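Local coordinates for bifunctional GH43-CE protein (Bacteroides eggerthii, PDB 6MLY), which probably breaks down complex xylans, combining a family 43 glycoside hydrolase with an accessory beta-sandwich and a carbohydrate esterase of the alpha/beta-hydrolase fold, at residues 48-53 against 334-339; 369-374 against 488-493; 536-541 against 614-619; 547-552 against 577-582. All coordinates share one frame; numbering follows the deposited sequence.

The four contacts fall into two pairs, one pair in the accessory sandwich and its junction with the glycosidase, the other in the esterase. Contacts 1 and 2 lie 11 Å apart (centres) and touch, because strands 51-52, 333-335, 370-373 and 488-491 are successive neighbours in one antiparallel sheet; contact 1 brings glycosidase sequence to the sandwich edge, and contact 2 belongs to the sandwich itself. Along the chain contact 1 closes before contact 2 opens, and contact 2 before contact 3. Contacts 3 and 4, centres 8 Å apart, share the mixed esterase sheet, both segments of contact 4 falling between those of contact 3. Nearest atoms of contacts 2 and 3 are about 16 Å apart, so the two pairs belong to different modules.

Contact 1: residues 48-53 against 334-339; sequences TMHMSP and WNHNPD
H50, the third residue of the type II' turn from T48 to M51, meets both N335 and H336. Its CG stands between the backbone N and the carbonyl carbon (chi1 55°), a rotation that holds CD2 3.5 Å from N335 OD1. The imidazoles of H50 and H336 lie nearly parallel, 26° between planes, but are slid until they barely overlap; H50 CB comes 3.8 Å from H336 CE1, and H336 N gives H50 O a weak hydrogen bond. H336 ND1 donates to N335 OD1 at 3.1 Å, the oxygen lying in the imidazole plane while the donor sits above the amide plane; N335 ND2 bonds to Y91 OH, and H336 NE2 to T90 N. An alanine at H336 would probably leave N335 OD1 without its imidazole donor and T90 N without its acceptor. M51 forms an antiparallel non-hydrogen-bonded pair with N335, its side chain bent so that SD comes 3.5 Å from W334 O. S52 forms a two-bond pair with W334, S52 N to W334 O at 3.1 Å and W334 N to S52 O at 2.7 Å, while its OG lies alongside P338 CD and bonds to D74 O. Strand 51-52, from the glycosidase, extends the sandwich sheet at its edge, with 333-335 between it and 370-373; the Y91 ring meets both histidines edge-to-face, and M82 of helix 80-83 packs on H336 and N337.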
loop_
_atom_site.group_PDB
_atom_site.type_symbol
_atom_site.label_atom_id
_atom_site.label_comp_id
_atom_site.label_asym_id
_atom_site.label_seq_id
_atom_site.Cartn_x
_atom_site.Cartn_y
_atom_site.Cartn_z
ATOM N N THR A 48 -2.145 11.144 18.560
ATOM C CA THR A 48 -2.127 11.403 17.116
ATOM C C THR A 48 -0.984 12.361 16.750
ATOM O O THR A 48 -0.892 12.785 15.596
ATOM C CB THR A 48 -3.455 11.998 16.634
ATOM O OG1 THR A 48 -3.638 13.260 17.281
ATOM C CG2 THR A 48 -4.627 11.080 16.894
ATOM N N MET A 49 -0.128 12.688 17.726
ATOM C CA MET A 49 1.096 13.455 17.515
ATOM C C MET A 49 0.771 14.768 16.787
ATOM O O MET A 49 0.142 15.659 17.366
ATOM C CB MET A 49 2.113 12.623 16.720
ATOM C CG MET A 49 2.685 11.466 17.513
ATOM S SD MET A 49 3.293 10.125 16.463
ATOM C CE MET A 49 3.480 8.828 17.686
ATOM N N HIS A 50 1.133 14.840 15.498
ATOM C CA HIS A 50 1.208 16.089 14.743
ATOM C C HIS A 50 -0.117 16.396 14.033
ATOM O O HIS A 50 -0.189 17.366 13.288
ATOM C CB HIS A 50 2.363 16.031 13.737
ATOM C CG HIS A 50 2.274 14.859 12.820
ATOM N ND1 HIS A 50 3.043 13.732 12.998
ATOM C CD2 HIS A 50 1.469 14.611 11.767
ATOM C CE1 HIS A 50 2.739 12.847 12.080
ATOM N NE2 HIS A 50 1.777 13.362 11.309
ATOM N N MET A 51 -1.153 15.581 14.266
ATOM C CA MET A 51 -2.472 15.815 13.684
ATOM C C MET A 51 -3.199 16.935 14.441
ATOM O O MET A 51 -2.925 17.203 15.606
ATOM C CB MET A 51 -3.337 14.551 13.722
ATOM C CG MET A 51 -2.713 13.352 13.036
ATOM S SD MET A 51 -2.167 13.661 11.330
ATOM C CE MET A 51 -3.725 13.518 10.460
ATOM N N SER A 52 -4.152 17.556 13.743
ATOM C CA SER A 52 -4.979 18.636 14.240
ATOM C C SER A 52 -6.424 18.381 13.808
ATOM O O SER A 52 -6.693 18.334 12.607
ATOM C CB SER A 52 -4.467 19.959 13.724
ATOM O OG SER A 52 -5.451 20.979 13.829
ATOM N N PRO A 53 -7.352 18.217 14.767
ATOM C CA PRO A 53 -7.149 18.361 16.203
ATOM C C PRO A 53 -6.357 17.218 16.862
ATOM O O PRO A 53 -6.042 16.213 16.200
ATOM C CB PRO A 53 -8.577 18.399 16.767
ATOM C CG PRO A 53 -9.361 17.549 15.814
ATOM C CD PRO A 53 -8.752 17.879 14.468
ATOM N N TRP A 334 -6.597 16.956 10.291
ATOM C CA TRP A 334 -5.647 17.529 9.335
ATOM C C TRP A 334 -4.221 17.077 9.671
ATOM O O TRP A 334 -3.936 16.658 10.784
ATOM C CB TRP A 334 -5.722 19.060 9.329
ATOM C CG TRP A 334 -7.086 19.627 9.085
ATOM C CD1 TRP A 334 -8.015 19.963 10.025
ATOM C CD2 TRP A 334 -7.665 19.966 7.814
ATOM N NE1 TRP A 334 -9.136 20.473 9.427
ATOM C CE2 TRP A 334 -8.950 20.488 8.073
ATOM C CE3 TRP A 334 -7.228 19.880 6.489
ATOM C CZ2 TRP A 334 -9.799 20.915 7.055
ATOM C CZ3 TRP A 334 -8.069 20.304 5.485
ATOM C CH2 TRP A 334 -9.336 20.814 5.766
ATOM N N ASN A 335 -3.331 17.186 8.682
ATOM C CA ASN A 335 -1.892 17.045 8.864
ATOM C C ASN A 335 -1.326 18.417 9.244
ATOM O O ASN A 335 -1.324 19.332 8.411
ATOM C CB ASN A 335 -1.219 16.507 7.599
ATOM C CG ASN A 335 0.294 16.490 7.673
ATOM O OD1 ASN A 335 0.873 16.240 8.730
ATOM N ND2 ASN A 335 0.940 16.725 6.541
ATOM N N HIS A 336 -0.864 18.546 10.497
ATOM C CA HIS A 336 -0.377 19.808 11.052
ATOM C C HIS A 336 -1.529 20.821 11.079
ATOM O O HIS A 336 -2.670 20.473 10.765
ATOM C CB HIS A 336 0.850 20.314 10.275
ATOM C CG HIS A 336 2.140 19.674 10.664
ATOM N ND1 HIS A 336 2.416 18.344 10.412
ATOM C CD2 HIS A 336 3.244 20.185 11.249
ATOM C CE1 HIS A 336 3.627 18.059 10.845
ATOM N NE2 HIS A 336 4.156 19.173 11.362
ATOM N N ASN A 337 -1.223 22.061 11.476
ATOM C CA ASN A 337 -2.224 23.109 11.631
ATOM C C ASN A 337 -2.827 23.463 10.276
ATOM O O ASN A 337 -2.111 23.880 9.368
ATOM C CB ASN A 337 -1.652 24.364 12.289
ATOM C CG ASN A 337 -1.363 24.162 13.756
ATOM O OD1 ASN A 337 -1.641 23.096 14.300
ATOM N ND2 ASN A 337 -0.803 25.173 14.400
ATOM N N PRO A 338 -4.165 23.344 10.115
ATOM C CA PRO A 338 -4.816 23.708 8.860
ATOM C C PRO A 338 -4.799 25.227 8.648
ATOM O O PRO A 338 -4.753 25.975 9.624
ATOM C CB PRO A 338 -6.256 23.204 9.041
ATOM C CG PRO A 338 -6.475 23.232 10.535
ATOM C CD PRO A 338 -5.127 22.887 11.133
ATOM N N ASP A 339 -4.811 25.653 7.381
ATOM C CA ASP A 339 -5.138 27.021 7.014
ATOM C C ASP A 339 -6.646 27.065 6.739
ATOM O O ASP A 339 -7.096 26.671 5.672
ATOM C CB ASP A 339 -4.283 27.489 5.832
ATOM C CG ASP A 339 -4.470 28.949 5.451
ATOM O OD1 ASP A 339 -5.366 29.597 6.025
ATOM O OD2 ASP A 339 -3.717 29.424 4.571
#

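Contact 2: residues 369-374 against 488-493; sequences ILTQRT and RFALFN
R488 and R373 run side by side, pointing the same way, with guanidinium planes 62° apart. R488 CG is anti to the carbonyl carbon (chi1 -72°) and the chain is extended to NE, which carries its head group across T371 at about a right angle. R373 CG lies over one face of that group, 3.7 Å from R488 NH2. The two NH2 atoms are 3.8 Å apart although both groups are probably charged; R373 NE is held by D29 O. T371 OG1 bonds to Q333 O. An alanine at R488 would probably open a gap beside the R373 side chain, whose guanidinium would lose the neighbour over its face. These antiparallel strands are central in one sheet of the concanavalin-like sandwich: L370, Q372, F489 and L491 share one face, from which F489 and L491 pack on strand 502-511 of the other sheet. Two backbone bonds join L370 and L491, the shorter from L491 N to L370 O at 2.8 Å. I369 CG2 meets A490 CB at 3.6 Å. T374 turns CG2 over the face of the F489 ring, 4.0 Å from its centroid, while T374 OG1 bonds to Y487 O.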
loop_
_atom_site.group_PDB
_atom_site.type_symbol
_atom_site.label_atom_id
_atom_site.label_comp_id
_atom_site.label_asym_id
_atom_site.label_seq_id
_atom_site.Cartn_x
_atom_site.Cartn_y
_atom_site.Cartn_z
ATOM N N ILE A 369 -3.884 18.988 4.082
ATOM C CA ILE A 369 -4.026 17.566 3.799
ATOM C C ILE A 369 -4.966 16.982 4.867
ATOM O O ILE A 369 -4.645 17.008 6.060
ATOM C CB ILE A 369 -2.652 16.863 3.758
ATOM C CG1 ILE A 369 -1.726 17.481 2.705
ATOM C CG2 ILE A 369 -2.816 15.363 3.543
ATOM C CD1 ILE A 369 -0.366 16.824 2.615
ATOM N N LEU A 370 -6.124 16.480 4.414
ATOM C CA LEU A 370 -7.230 15.996 5.257
ATOM C C LEU A 370 -7.163 14.467 5.349
ATOM O O LEU A 370 -6.958 13.816 4.338
ATOM C CB LEU A 370 -8.542 16.455 4.612
ATOM C CG LEU A 370 -9.809 16.221 5.428
ATOM C CD1 LEU A 370 -9.836 17.105 6.669
ATOM C CD2 LEU A 370 -11.051 16.451 4.579
ATOM N N THR A 371 -7.346 13.899 6.551
ATOM C CA THR A 371 -7.015 12.482 6.770
ATOM C C THR A 371 -7.998 11.766 7.706
ATOM O O THR A 371 -8.575 12.365 8.607
ATOM C CB THR A 371 -5.613 12.333 7.371
ATOM O OG1 THR A 371 -5.713 12.638 8.761
ATOM C CG2 THR A 371 -4.581 13.218 6.707
ATOM N N GLN A 372 -8.149 10.459 7.460
ATOM C CA GLN A 372 -8.677 9.475 8.396
ATOM C C GLN A 372 -7.649 8.343 8.521
ATOM O O GLN A 372 -6.689 8.291 7.759
ATOM C CB GLN A 372 -10.022 8.920 7.924
ATOM C CG GLN A 372 -11.101 9.979 7.758
ATOM C CD GLN A 372 -12.491 9.394 7.685
ATOM O OE1 GLN A 372 -12.747 8.277 8.129
ATOM N NE2 GLN A 372 -13.417 10.165 7.143
ATOM N N ARG A 373 -7.854 7.442 9.486
ATOM C CA ARG A 373 -6.954 6.304 9.710
ATOM C C ARG A 373 -7.180 5.267 8.597
ATOM O O ARG A 373 -8.226 5.264 7.947
ATOM C CB ARG A 373 -7.184 5.704 11.106
ATOM C CG ARG A 373 -6.814 6.622 12.264
ATOM C CD ARG A 373 -7.192 6.045 13.620
ATOM N NE ARG A 373 -6.796 6.893 14.745
ATOM C CZ ARG A 373 -7.512 7.906 15.229
ATOM N NH1 ARG A 373 -8.762 8.088 14.841
ATOM N NH2 ARG A 373 -6.972 8.747 16.093
ATOM N N THR A 374 -6.179 4.417 8.356
ATOM C CA THR A 374 -6.387 3.169 7.641
ATOM C C THR A 374 -6.807 2.111 8.659
ATOM O O THR A 374 -6.488 2.232 9.837
ATOM C CB THR A 374 -5.136 2.731 6.871
ATOM O OG1 THR A 374 -4.030 2.696 7.770
ATOM C CG2 THR A 374 -4.820 3.639 5.702
ATOM N N ARG A 488 -2.332 6.969 6.722
ATOM C CA ARG A 488 -3.641 7.583 6.667
ATOM C C ARG A 488 -4.043 7.801 5.201
ATOM O O ARG A 488 -3.197 8.065 4.344
ATOM C CB ARG A 488 -3.618 8.900 7.446
ATOM C CG ARG A 488 -3.541 8.740 8.958
ATOM C CD ARG A 488 -3.592 10.083 9.670
ATOM N NE ARG A 488 -3.865 9.968 11.100
ATOM C CZ ARG A 488 -5.064 10.107 11.665
ATOM N NH1 ARG A 488 -6.110 10.470 10.941
ATOM N NH2 ARG A 488 -5.212 9.882 12.960
ATOM N N PHE A 489 -5.345 7.663 4.932
ATOM C CA PHE A 489 -5.961 8.215 3.741
ATOM C C PHE A 489 -5.848 9.740 3.824
ATOM O O PHE A 489 -5.903 10.304 4.910
ATOM C CB PHE A 489 -7.412 7.745 3.613
ATOM C CG PHE A 489 -7.557 6.261 3.392
ATOM C CD1 PHE A 489 -7.090 5.671 2.229
ATOM C CD2 PHE A 489 -8.155 5.452 4.343
ATOM C CE1 PHE A 489 -7.217 4.304 2.026
ATOM C CE2 PHE A 489 -8.281 4.087 4.139
ATOM C CZ PHE A 489 -7.808 3.514 2.984
ATOM N N ALA A 490 -5.673 10.392 2.671
ATOM C CA ALA A 490 -5.351 11.813 2.620
ATOM C C ALA A 490 -5.955 12.453 1.364
ATOM O O ALA A 490 -5.604 12.065 0.244
ATOM C CB ALA A 490 -3.851 11.981 2.658
ATOM N N LEU A 491 -6.870 13.414 1.563
ATOM C CA LEU A 491 -7.309 14.316 0.500
ATOM C C LEU A 491 -6.302 15.468 0.439
ATOM O O LEU A 491 -6.006 16.062 1.467
ATOM C CB LEU A 491 -8.719 14.861 0.770
ATOM C CG LEU A 491 -9.823 13.866 1.139
ATOM C CD1 LEU A 491 -11.131 14.243 0.460
ATOM C CD2 LEU A 491 -9.464 12.432 0.800
ATOM N N PHE A 492 -5.785 15.774 -0.759
ATOM C CA PHE A 492 -4.791 16.841 -0.921
ATOM C C PHE A 492 -5.074 17.652 -2.191
ATOM O O PHE A 492 -5.880 17.253 -3.023
ATOM C CB PHE A 492 -3.374 16.261 -0.920
ATOM C CG PHE A 492 -3.027 15.388 -2.100
ATOM C CD1 PHE A 492 -3.267 14.022 -2.072
ATOM C CD2 PHE A 492 -2.431 15.928 -3.230
ATOM C CE1 PHE A 492 -2.931 13.222 -3.153
ATOM C CE2 PHE A 492 -2.099 15.126 -4.312
ATOM C CZ PHE A 492 -2.352 13.775 -4.273
ATOM N N ASN A 493 -4.403 18.807 -2.285
ATOM C CA ASN A 493 -4.478 19.737 -3.401
ATOM C C ASN A 493 -3.510 20.894 -3.145
ATOM O O ASN A 493 -3.820 21.786 -2.364
ATOM C CB ASN A 493 -5.880 20.321 -3.612
ATOM C CG ASN A 493 -5.924 21.343 -4.733
ATOM O OD1 ASN A 493 -5.050 21.363 -5.601
ATOM N ND2 ASN A 493 -6.934 22.198 -4.727
#

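Contact 3: residues 536-541 against 614-619; sequences IYLPDM and KYKLDT
I536 and Y615 make the aromatic part of this contact, a CH-pi interaction in which the ring receives a single methyl. I536 CD1 sits over the centre of the Y615 ring, 3.4 Å from the centroid and 8° off the normal. The isoleucine side chain is stretched out (chi2 -179°), so the methyl arrives end-on. K614 CG occupies the opposite face, sandwiching the phenol between two aliphatic groups, and W519 meets the same ring edge-to-face. In an alpha/beta-hydrolase sheet the second strand runs against the rest; 533-537 takes that place here, between 518-523 and 579-584, while 614-619 follows helix 596-610 and its strand 617-619 pairs in parallel with 546-552. The remaining packing is aliphatic and centres on L538. Its CD2 touches L617 CD2 at 3.7 Å, the two side chains crossing at about a right angle, while its CD1 lies 3.8 Å from K616 CE. Both L538 methyls also reach the peptide oxygen of Y615, CD1 at 3.3 Å. No hydrogen bond joins the two segments; polar backbone links go to other strands, I536 to W519 and K616 to Y546. L617 continues the apolar layer onto V548 and onto I608 of helix 596-610.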
loop_
_atom_site.group_PDB
_atom_site.type_symbol
_atom_site.label_atom_id
_atom_site.label_comp_id
_atom_site.label_asym_id
_atom_site.label_seq_id
_atom_site.Cartn_x
_atom_site.Cartn_y
_atom_site.Cartn_z
ATOM N N ILE A 536 -0.260 -10.304 -10.293
ATOM C CA ILE A 536 -1.512 -10.914 -10.759
ATOM C C ILE A 536 -2.578 -9.817 -10.879
ATOM O O ILE A 536 -2.587 -8.883 -10.085
ATOM C CB ILE A 536 -1.949 -12.062 -9.826
ATOM C CG1 ILE A 536 -0.822 -13.082 -9.639
ATOM C CG2 ILE A 536 -3.229 -12.719 -10.331
ATOM C CD1 ILE A 536 -1.186 -14.244 -8.749
ATOM N N TYR A 537 -3.444 -9.947 -11.895
ATOM C CA TYR A 537 -4.557 -9.036 -12.169
ATOM C C TYR A 537 -5.755 -9.835 -12.688
ATOM O O TYR A 537 -5.618 -10.559 -13.676
ATOM C CB TYR A 537 -4.197 -8.022 -13.257
ATOM C CG TYR A 537 -3.017 -7.129 -12.974
ATOM C CD1 TYR A 537 -1.731 -7.500 -13.335
ATOM C CD2 TYR A 537 -3.192 -5.887 -12.383
ATOM C CE1 TYR A 537 -0.644 -6.670 -13.102
ATOM C CE2 TYR A 537 -2.118 -5.048 -12.133
ATOM C CZ TYR A 537 -0.840 -5.439 -12.496
ATOM O OH TYR A 537 0.216 -4.609 -12.246
ATOM N N LEU A 538 -6.920 -9.686 -12.044
ATOM C CA LEU A 538 -8.166 -10.302 -12.529
ATOM C C LEU A 538 -9.089 -9.228 -13.099
ATOM O O LEU A 538 -9.015 -8.067 -12.701
ATOM C CB LEU A 538 -8.869 -11.049 -11.390
ATOM C CG LEU A 538 -7.983 -11.936 -10.518
ATOM C CD1 LEU A 538 -8.826 -12.729 -9.527
ATOM C CD2 LEU A 538 -7.126 -12.868 -11.356
ATOM N N PRO A 539 -9.994 -9.586 -14.039
ATOM C CA PRO A 539 -11.096 -8.706 -14.424
ATOM C C PRO A 539 -12.037 -8.529 -13.228
ATOM O O PRO A 539 -12.240 -9.480 -12.474
ATOM C CB PRO A 539 -11.820 -9.438 -15.562
ATOM C CG PRO A 539 -10.856 -10.530 -16.000
ATOM C CD PRO A 539 -10.011 -10.853 -14.785
ATOM N N ASP A 540 -12.604 -7.327 -13.080
ATOM C CA ASP A 540 -13.433 -6.987 -11.927
ATOM C C ASP A 540 -14.858 -7.536 -12.110
ATOM O O ASP A 540 -15.650 -7.487 -11.174
ATOM C CB ASP A 540 -13.426 -5.478 -11.666
ATOM C CG ASP A 540 -13.428 -5.114 -10.187
ATOM O OD1 ASP A 540 -14.125 -5.800 -9.410
ATOM O OD2 ASP A 540 -12.721 -4.154 -9.820
ATOM N N MET A 541 -15.180 -8.050 -13.307
ATOM C CA MET A 541 -16.436 -8.775 -13.559
ATOM C C MET A 541 -16.411 -10.104 -12.786
ATOM O O MET A 541 -15.669 -11.010 -13.156
ATOM C CB MET A 541 -16.619 -9.053 -15.057
ATOM N N LYS A 614 -6.438 -20.339 -5.518
ATOM C CA LYS A 614 -6.335 -19.166 -4.642
ATOM C C LYS A 614 -6.735 -17.881 -5.381
ATOM O O LYS A 614 -7.558 -17.121 -4.878
ATOM C CB LYS A 614 -4.909 -19.058 -4.099
ATOM C CG LYS A 614 -4.492 -17.678 -3.615
ATOM C CD LYS A 614 -3.442 -17.726 -2.527
ATOM C CE LYS A 614 -2.169 -18.429 -2.947
ATOM N NZ LYS A 614 -1.319 -18.741 -1.775
ATOM N N TYR A 615 -6.136 -17.647 -6.560
ATOM C CA TYR A 615 -6.291 -16.388 -7.325
ATOM C C TYR A 615 -7.354 -16.518 -8.427
ATOM O O TYR A 615 -7.382 -15.698 -9.335
ATOM C CB TYR A 615 -4.958 -15.957 -7.946
ATOM C CG TYR A 615 -3.820 -15.759 -6.976
ATOM C CD1 TYR A 615 -3.763 -14.646 -6.155
ATOM C CD2 TYR A 615 -2.778 -16.670 -6.896
ATOM C CE1 TYR A 615 -2.713 -14.449 -5.272
ATOM C CE2 TYR A 615 -1.719 -16.490 -6.023
ATOM C CZ TYR A 615 -1.686 -15.374 -5.207
ATOM O OH TYR A 615 -0.649 -15.189 -4.337
ATOM N N LYS A 616 -8.222 -17.535 -8.331
ATOM C CA LYS A 616 -9.366 -17.752 -9.235
ATOM C C LYS A 616 -8.875 -17.890 -10.686
ATOM O O LYS A 616 -9.470 -17.316 -11.605
ATOM C CB LYS A 616 -10.389 -16.616 -9.092
ATOM C CG LYS A 616 -10.974 -16.422 -7.696
ATOM C CD LYS A 616 -12.256 -15.599 -7.661
ATOM C CE LYS A 616 -12.083 -14.179 -8.168
ATOM N NZ LYS A 616 -13.361 -13.421 -8.172
ATOM N N LEU A 617 -7.800 -18.669 -10.883
ATOM C CA LEU A 617 -7.158 -18.841 -12.200
ATOM C C LEU A 617 -7.515 -20.212 -12.787
ATOM O O LEU A 617 -7.122 -21.249 -12.249
ATOM C CB LEU A 617 -5.638 -18.692 -12.063
ATOM C CG LEU A 617 -5.143 -17.354 -11.512
ATOM C CD1 LEU A 617 -3.624 -17.276 -11.553
ATOM C CD2 LEU A 617 -5.749 -16.181 -12.269
ATOM N N ASP A 618 -8.261 -20.183 -13.900
ATOM C CA ASP A 618 -8.565 -21.343 -14.730
ATOM C C ASP A 618 -7.338 -21.623 -15.602
ATOM O O ASP A 618 -7.160 -20.993 -16.643
ATOM C CB ASP A 618 -9.823 -21.099 -15.572
ATOM C CG ASP A 618 -10.301 -22.287 -16.398
ATOM O OD1 ASP A 618 -9.485 -23.189 -16.676
ATOM O OD2 ASP A 618 -11.495 -22.295 -16.769
ATOM N N THR A 619 -6.501 -22.572 -15.168
ATOM C CA THR A 619 -5.272 -22.917 -15.876
ATOM C C THR A 619 -5.520 -24.076 -16.853
ATOM O O THR A 619 -4.621 -24.881 -17.091
ATOM C CB THR A 619 -4.155 -23.256 -14.884
ATOM O OG1 THR A 619 -4.497 -24.482 -14.239
ATOM C CG2 THR A 619 -3.944 -22.167 -13.857
#

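Contact 4: residues 547-552 against 577-582; sequences KVVVLI and KGFAVV
V549 lays its CG2 over one face of the F579 ring, 4.0 Å from the centroid and 27° off the normal. That methyl is anti to the carbonyl carbon, beside the backbone N, while CG1 is anti to N (chi1 173°). The ring shows its edge to the main chain of the neighbouring strand, with CD2 3.5 Å from K547 O. Farther along, L551 CD1 meets V581 CG1 at 3.4 Å, the side chains running obliquely to one another. V549, L551 and V581 all pack on L574 of helix 563-577, and F579 on F785 and A789 of helix 775-789. V548, V550, A580 and V582 point to the reverse side of the sheet; there V548 CG1 touches V582 CG2 at 3.8 Å, and L617 packs on A580. Four backbone bonds fix this parallel register, beginning with A580 N to K547 O at 2.8 Å and V549 N to A580 O at 2.9 Å, and continuing through V582 N to V549 O and L551 N to V582 O. G578, at positive phi, closes the preceding helix as the C' residue of a Schellman motif, turning the chain into the second strand. Strand 546-552, helix 563-577 and strand 579-584 form a beta-alpha-beta crossover within the alpha/beta-hydrolase core.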
loop_
_atom_site.group_PDB
_atom_site.type_symbol
_atom_site.label_atom_id
_atom_site.label_comp_id
_atom_site.label_asym_id
_atom_site.label_seq_id
_atom_site.Cartn_x
_atom_site.Cartn_y
_atom_site.Cartn_z
ATOM N N LYS A 547 -9.272 -17.369 -17.242
ATOM C CA LYS A 547 -8.212 -17.969 -18.032
ATOM C C LYS A 547 -7.040 -16.984 -18.036
ATOM O O LYS A 547 -7.249 -15.773 -17.946
ATOM C CB LYS A 547 -8.757 -18.349 -19.410
ATOM C CG LYS A 547 -10.132 -19.003 -19.353
ATOM C CD LYS A 547 -10.381 -20.076 -20.376
ATOM C CE LYS A 547 -11.635 -20.867 -20.070
ATOM N NZ LYS A 547 -11.773 -22.046 -20.954
ATOM N N VAL A 548 -5.816 -17.519 -18.086
ATOM C CA VAL A 548 -4.611 -16.754 -17.766
ATOM C C VAL A 548 -3.904 -16.339 -19.060
ATOM O O VAL A 548 -3.938 -17.071 -20.055
ATOM C CB VAL A 548 -3.664 -17.565 -16.862
ATOM C CG1 VAL A 548 -2.440 -16.760 -16.457
ATOM C CG2 VAL A 548 -4.382 -18.103 -15.632
ATOM N N VAL A 549 -3.268 -15.160 -19.029
ATOM C CA VAL A 549 -2.283 -14.767 -20.038
ATOM C C VAL A 549 -1.137 -14.032 -19.329
ATOM O O VAL A 549 -1.371 -13.083 -18.578
ATOM C CB VAL A 549 -2.902 -13.922 -21.172
ATOM C CG1 VAL A 549 -1.839 -13.386 -22.126
ATOM C CG2 VAL A 549 -3.967 -14.693 -21.945
ATOM N N VAL A 550 0.093 -14.491 -19.606
ATOM C CA VAL A 550 1.342 -14.020 -18.998
ATOM C C VAL A 550 1.950 -12.921 -19.881
ATOM O O VAL A 550 1.798 -12.951 -21.097
ATOM C CB VAL A 550 2.325 -15.195 -18.829
ATOM C CG1 VAL A 550 3.702 -14.744 -18.364
ATOM C CG2 VAL A 550 1.762 -16.257 -17.900
ATOM N N LEU A 551 2.649 -11.969 -19.253
ATOM C CA LEU A 551 3.356 -10.897 -19.955
ATOM C C LEU A 551 4.833 -10.907 -19.540
ATOM O O LEU A 551 5.146 -10.780 -18.348
ATOM C CB LEU A 551 2.734 -9.540 -19.603
ATOM C CG LEU A 551 1.208 -9.458 -19.599
ATOM C CD1 LEU A 551 0.757 -8.067 -19.174
ATOM C CD2 LEU A 551 0.633 -9.801 -20.965
ATOM N N ILE A 552 5.728 -11.030 -20.528
ATOM C CA ILE A 552 7.159 -10.812 -20.325
ATOM C C ILE A 552 7.556 -9.517 -21.044
ATOM O O ILE A 552 6.978 -9.154 -22.064
ATOM C CB ILE A 552 7.986 -12.028 -20.782
ATOM C CG1 ILE A 552 7.399 -13.337 -20.243
ATOM C CG2 ILE A 552 9.450 -11.863 -20.393
ATOM C CD1 ILE A 552 8.219 -14.566 -20.552
ATOM N N LYS A 577 -11.355 -8.235 -22.115
ATOM C CA LYS A 577 -11.837 -9.422 -22.833
ATOM C C LYS A 577 -12.275 -10.514 -21.844
ATOM O O LYS A 577 -13.091 -11.372 -22.201
ATOM C CB LYS A 577 -10.749 -9.967 -23.764
ATOM C CG LYS A 577 -11.221 -11.004 -24.775
ATOM C CD LYS A 577 -12.202 -10.472 -25.807
ATOM C CE LYS A 577 -12.449 -11.455 -26.935
ATOM N NZ LYS A 577 -13.481 -10.972 -27.882
ATOM N N GLY A 578 -11.715 -10.481 -20.623
ATOM C CA GLY A 578 -12.060 -11.411 -19.533
ATOM C C GLY A 578 -10.907 -12.314 -19.112
ATOM O O GLY A 578 -11.141 -13.381 -18.527
ATOM N N PHE A 579 -9.667 -11.885 -19.382
ATOM C CA PHE A 579 -8.468 -12.671 -19.089
ATOM C C PHE A 579 -7.827 -12.195 -17.781
ATOM O O PHE A 579 -7.665 -10.991 -17.557
ATOM C CB PHE A 579 -7.439 -12.555 -20.215
ATOM C CG PHE A 579 -7.707 -13.435 -21.410
ATOM C CD1 PHE A 579 -8.105 -12.888 -22.623
ATOM C CD2 PHE A 579 -7.548 -14.810 -21.325
ATOM C CE1 PHE A 579 -8.347 -13.702 -23.719
ATOM C CE2 PHE A 579 -7.784 -15.621 -22.423
ATOM C CZ PHE A 579 -8.188 -15.065 -23.614
ATOM N N ALA A 580 -7.452 -13.155 -16.932
ATOM C CA ALA A 580 -6.532 -12.892 -15.839
ATOM C C ALA A 580 -5.156 -12.621 -16.446
ATOM O O ALA A 580 -4.745 -13.312 -17.369
ATOM C CB ALA A 580 -6.494 -14.056 -14.881
ATOM N N VAL A 581 -4.468 -11.601 -15.933
ATOM C CA VAL A 581 -3.186 -11.176 -16.473
ATOM C C VAL A 581 -2.116 -11.406 -15.401
ATOM O O VAL A 581 -2.378 -11.199 -14.213
ATOM C CB VAL A 581 -3.243 -9.707 -16.933
ATOM C CG1 VAL A 581 -1.912 -9.233 -17.492
ATOM C CG2 VAL A 581 -4.364 -9.474 -17.938
ATOM N N VAL A 582 -0.930 -11.854 -15.837
ATOM C CA VAL A 582 0.191 -12.170 -14.947
ATOM C C VAL A 582 1.489 -11.690 -15.602
ATOM O O VAL A 582 2.169 -12.466 -16.259
ATOM C CB VAL A 582 0.281 -13.679 -14.631
ATOM C CG1 VAL A 582 1.445 -13.993 -13.701
ATOM C CG2 VAL A 582 -1.014 -14.234 -14.061
#